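PDB 3B4N: endo-pectate lyase from Erwinia chrysanthemi, which probably cleaves polygalacturonate and methylated pectins internally by calcium-dependent beta-elimination, leaving unsaturated galacturonosyl ends. Local coordinates for residues G135-C143 with K162-A172. Residues are numbered along the deposited sequence; the frame is centred on the assembly and turned at random. Where two conformers were deposited one is given.
Unlike the reference sequence in segment 162-172: Gly171 (reference Arg).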
ATOM      1  N   GLY A 135      11.158  12.896  -0.111  1.00 12.09           N
ATOM      2  CA  GLY A 135      12.556  12.501  -0.151  1.00 13.49           C
ATOM      3  C   GLY A 135      13.014  11.353   0.726  1.00 14.04           C
ATOM      4  O   GLY A 135      14.184  11.296   1.101  1.00 16.48           O
ATOM      5  N   GLY A 136      12.104  10.446   1.068  1.00 13.96           N
ATOM      6  CA  GLY A 136      12.467   9.297   1.878  1.00 13.30           C
ATOM      7  C   GLY A 136      12.560   9.488   3.381  1.00 13.46           C
ATOM      8  O   GLY A 136      13.029   8.592   4.080  1.00 14.97           O
ATOM      9  N   VAL A 137      12.117  10.629   3.891  1.00 14.11           N
ATOM     10  CA  VAL A 137      12.197  10.862   5.329  1.00 14.20           C
ATOM     11  C   VAL A 137      11.169  10.042   6.090  1.00 14.25           C
ATOM     12  O   VAL A 137      10.218   9.523   5.508  1.00 13.96           O
ATOM     13  CB  VAL A 137      11.973  12.350   5.688  1.00 14.84           C
ATOM     14  CG1 VAL A 137      13.009  13.219   4.986  1.00 16.71           C
ATOM     15  CG2 VAL A 137      10.564  12.771   5.318  1.00 15.41           C
ATOM     16  N   THR A 138      11.376   9.938   7.398  1.00 14.44           N
ATOM     17  CA  THR A 138      10.482   9.208   8.288  1.00 14.93           C
ATOM     18  C   THR A 138       9.682  10.188   9.134  1.00 16.22           C
ATOM     19  O   THR A 138      10.206  11.219   9.564  1.00 18.21           O
ATOM     20  CB  THR A 138      11.273   8.304   9.267  1.00 16.72           C
ATOM     21  OG1 THR A 138      11.954   7.280   8.539  1.00 17.80           O
ATOM     22  CG2 THR A 138      10.333   7.661  10.294  1.00 16.85           C
ATOM     23  N   ILE A 139       8.409   9.882   9.348  1.00 14.61           N
ATOM     24  CA  ILE A 139       7.579  10.711  10.212  1.00 16.07           C
ATOM     25  C   ILE A 139       6.756   9.771  11.073  1.00 15.13           C
ATOM     26  O   ILE A 139       6.571   8.602  10.732  1.00 15.24           O
ATOM     27  CB  ILE A 139       6.624  11.652   9.439  1.00 17.05           C
ATOM     28  CG1 ILE A 139       5.580  10.844   8.669  1.00 18.31           C
ATOM     29  CG2 ILE A 139       7.431  12.575   8.532  1.00 17.99           C
ATOM     30  CD1 ILE A 139       4.462  11.708   8.109  1.00 22.16           C
ATOM     31  N   GLY A 140       6.288  10.278  12.204  1.00 14.90           N
ATOM     32  CA  GLY A 140       5.484   9.466  13.092  1.00 15.09           C
ATOM     33  C   GLY A 140       5.203  10.230  14.361  1.00 15.76           C
ATOM     34  O   GLY A 140       5.911  11.183  14.688  1.00 17.29           O
ATOM     35  N   THR A 141       4.149   9.829  15.060  1.00 15.19           N
ATOM     36  CA  THR A 141       3.790  10.466  16.317  1.00 16.22           C
ATOM     37  C   THR A 141       3.683   9.347  17.352  1.00 16.36           C
ATOM     38  O   THR A 141       4.670   9.009  18.016  1.00 18.17           O
ATOM     39  CB  THR A 141       2.458  11.264  16.198  1.00 17.01           C
ATOM     40  OG1 THR A 141       1.429  10.429  15.653  1.00 16.38           O
ATOM     41  CG2 THR A 141       2.642  12.488  15.293  1.00 16.02           C
ATOM     42  N   SER A 142       2.511   8.735  17.455  1.00 16.39           N
ATOM     43  CA  SER A 142       2.312   7.659  18.418  1.00 16.13           C
ATOM     44  C   SER A 142       1.234   6.691  17.959  1.00 17.02           C
ATOM     45  O   SER A 142       0.610   6.882  16.913  1.00 15.68           O
ATOM     46  CB  SER A 142       1.903   8.247  19.768  1.00 17.09           C
ATOM     47  OG  SER A 142       0.697   8.984  19.634  1.00 19.16           O
ATOM     48  N   CYS A 143       1.022   5.650  18.755  1.00 16.42           N
ATOM     49  CA  CYS A 143      -0.000   4.659  18.467  1.00 16.55           C
ATOM     50  C   CYS A 143      -0.387   4.014  19.791  1.00 17.04           C
ATOM     51  O   CYS A 143      -0.036   2.867  20.069  1.00 17.55           O
ATOM     52  CB  CYS A 143       0.517   3.611  17.484  1.00 16.92           C
ATOM     53  SG  CYS A 143      -0.789   2.473  16.919  1.00 19.14           S
ATOM     54  N   LYS A 162       4.758  11.517  -1.970  1.00 10.09           N
ATOM     55  CA  LYS A 162       5.579  10.379  -2.362  1.00 10.48           C
ATOM     56  C   LYS A 162       6.872  10.264  -1.590  1.00 10.55           C
ATOM     57  O   LYS A 162       7.377  11.251  -1.050  1.00 10.76           O
ATOM     58  CB  LYS A 162       5.863  10.400  -3.866  1.00 15.19           C
ATOM     59  CG  LYS A 162       6.551  11.632  -4.394  1.00 16.94           C
ATOM     60  CD  LYS A 162       6.584  11.571  -5.922  1.00 20.19           C
ATOM     61  CE  LYS A 162       7.245  12.779  -6.542  1.00 23.09           C
ATOM     62  NZ  LYS A 162       7.167  12.701  -8.033  1.00 25.41           N
ATOM     63  N   ASN A 163       7.377   9.034  -1.516  1.00  9.08           N
ATOM     64  CA  ASN A 163       8.638   8.710  -0.854  1.00  8.84           C
ATOM     65  C   ASN A 163       8.622   9.100   0.616  1.00  9.63           C
ATOM     66  O   ASN A 163       9.355   9.989   1.049  1.00 11.14           O
ATOM     67  CB  ASN A 163       9.786   9.432  -1.567  1.00  8.64           C
ATOM     68  CG  ASN A 163       9.761   9.231  -3.065  1.00 10.17           C
ATOM     69  OD1 ASN A 163       9.905  10.186  -3.830  1.00 12.67           O
ATOM     70  ND2 ASN A 163       9.584   7.999  -3.494  1.00  7.71           N
ATOM     71  N   LEU A 164       7.798   8.411   1.393  1.00  9.34           N
ATOM     72  CA  LEU A 164       7.665   8.716   2.808  1.00 10.44           C
ATOM     73  C   LEU A 164       7.617   7.435   3.610  1.00 10.58           C
ATOM     74  O   LEU A 164       7.054   6.446   3.160  1.00 10.10           O
ATOM     75  CB  LEU A 164       6.375   9.508   3.033  1.00 11.37           C
ATOM     76  CG  LEU A 164       5.975   9.899   4.461  1.00 10.29           C
ATOM     77  CD1 LEU A 164       6.956  10.931   5.019  1.00 11.96           C
ATOM     78  CD2 LEU A 164       4.562  10.479   4.441  1.00 12.39           C
ATOM     79  N   ARG A 165       8.214   7.459   4.797  1.00 10.30           N
ATOM     80  CA  ARG A 165       8.205   6.304   5.678  1.00 10.20           C
ATOM     81  C   ARG A 165       7.478   6.695   6.951  1.00 11.87           C
ATOM     82  O   ARG A 165       7.704   7.770   7.506  1.00 12.43           O
ATOM     83  CB  ARG A 165       9.633   5.856   6.022  1.00 11.24           C
ATOM     84  CG  ARG A 165       9.703   4.536   6.801  1.00 12.52           C
ATOM     85  CD  ARG A 165      11.103   4.315   7.367  1.00 13.29           C
ATOM     86  NE  ARG A 165      12.128   4.444   6.336  1.00 14.93           N
ATOM     87  CZ  ARG A 165      12.510   3.463   5.525  1.00 14.51           C
ATOM     88  NH1 ARG A 165      13.442   3.696   4.615  1.00 14.37           N
ATOM     89  NH2 ARG A 165      11.984   2.249   5.635  1.00 13.07           N
ATOM     90  N   ILE A 166       6.588   5.815   7.393  0.50 11.38           N
ATOM     91  CA  ILE A 166       5.818   6.022   8.611  0.50 11.51           C
ATOM     92  C   ILE A 166       6.422   5.096   9.660  0.50 12.76           C
ATOM     93  O   ILE A 166       6.488   3.882   9.459  0.50 12.55           O
ATOM     94  CB  ILE A 166       4.329   5.656   8.398  0.50 11.81           C
ATOM     95  CG1 ILE A 166       3.770   6.409   7.188  0.50 13.38           C
ATOM     96  CG2 ILE A 166       3.525   5.975   9.659  0.50 12.67           C
ATOM     97  CD1 ILE A 166       3.857   7.919   7.298  0.50 12.51           C
ATOM     98  N   SER A 167       6.873   5.668  10.773  1.00 13.04           N
ATOM     99  CA  SER A 167       7.489   4.878  11.840  1.00 13.40           C
ATOM    100  C   SER A 167       6.621   3.789  12.454  1.00 12.49           C
ATOM    101  O   SER A 167       5.403   3.913  12.527  1.00 13.86           O
ATOM    102  CB  SER A 167       8.004   5.805  12.946  1.00 15.85           C
ATOM    103  OG  SER A 167       6.943   6.301  13.734  1.00 16.58           O
ATOM    104  N   ALA A 168       7.269   2.717  12.898  1.00 14.53           N
ATOM    105  CA  ALA A 168       6.560   1.588  13.487  1.00 14.56           C
ATOM    106  C   ALA A 168       5.748   1.945  14.723  1.00 15.18           C
ATOM    107  O   ALA A 168       4.668   1.403  14.932  1.00 15.09           O
ATOM    108  CB  ALA A 168       7.546   0.473  13.827  1.00 16.39           C
ATOM    109  N   SER A 169       6.260   2.862  15.537  1.00 15.55           N
ATOM    110  CA  SER A 169       5.573   3.234  16.768  1.00 14.89           C
ATOM    111  C   SER A 169       4.730   4.499  16.689  1.00 15.28           C
ATOM    112  O   SER A 169       4.097   4.882  17.669  1.00 17.10           O
ATOM    113  CB  SER A 169       6.596   3.397  17.898  1.00 17.35           C
ATOM    114  OG  SER A 169       7.464   4.486  17.644  1.00 18.46           O
ATOM    115  N   GLY A 170       4.704   5.143  15.528  1.00 14.44           N
ATOM    116  CA  GLY A 170       3.948   6.377  15.414  1.00 13.71           C
ATOM    117  C   GLY A 170       3.021   6.506  14.226  1.00 12.58           C
ATOM    118  O   GLY A 170       2.823   7.609  13.713  1.00 12.20           O
ATOM    119  N   GLY A 171       2.414   5.392  13.826  1.00 12.41           N
ATOM    120  CA  GLY A 171       1.529   5.399  12.674  1.00 12.05           C
ATOM    121  C   GLY A 171       0.209   6.137  12.804  1.00 12.45           C
ATOM    122  O   GLY A 171      -0.423   6.446  11.789  1.00 11.51           O
ATOM    123  N   ALA A 172      -0.211   6.416  14.038  1.00 11.37           N
ATOM    124  CA  ALA A 172      -1.467   7.117  14.316  1.00 11.12           C
ATOM    125  C   ALA A 172      -2.587   6.728  13.350  1.00 10.98           C
ATOM    126  O   ALA A 172      -2.917   5.544  13.238  1.00 10.68           O
ATOM    127  CB  ALA A 172      -1.237   8.627  14.305  1.00 10.95           C
TER
HETATM  128  O   HOH W   1      13.192   7.014   6.197  1.00 19.70           O
HETATM  129  O   HOH W   2      14.403   6.340   3.309  1.00 24.44           O
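Successive coils of the right-handed parallel beta-helix meet where strand 138-139 pairs in parallel with strand 164-166. The ladder is defined by alternating backbone bonds of 2.9 to 3.0 Å: Arg165 N to Val137 O, Ile139 N to Arg165 O and Ser167 N to Ile139 O, the last with 169° at the hydrogen. At the corner before the strand, the backbone O of Asn163 takes Gly136 N at 2.8 Å, the donor 36° above the carbonyl plane.

On one face, Ile139 and Ile166 lie side by side, with Ile139 CG1 3.7 Å from Ile166 CD1. Leu164 CB points away from segment 135-143, but chi1 near 180° and chi2 68° bring CD2 back to 3.9 Å from Ile139 CD1.

On the other face, Thr138 OG1 approaches the Arg165 guanidinium at its edge, in plane, and lies 3.3 Å from Arg165 CD. One water joins this hydroxyl to Arg165 NE and Gly136 O; a second links Gly136 O to NH1.

Past the strands, Thr141 N reaches a lone pair of Gly170 O at 2.9 Å, a separate loop-to-loop bond; segment 162-172 then runs on to zinc-binding Asp173. With NH2 also bound by Glu190 and Leu26 O, the guanidinium's rotation should be restricted.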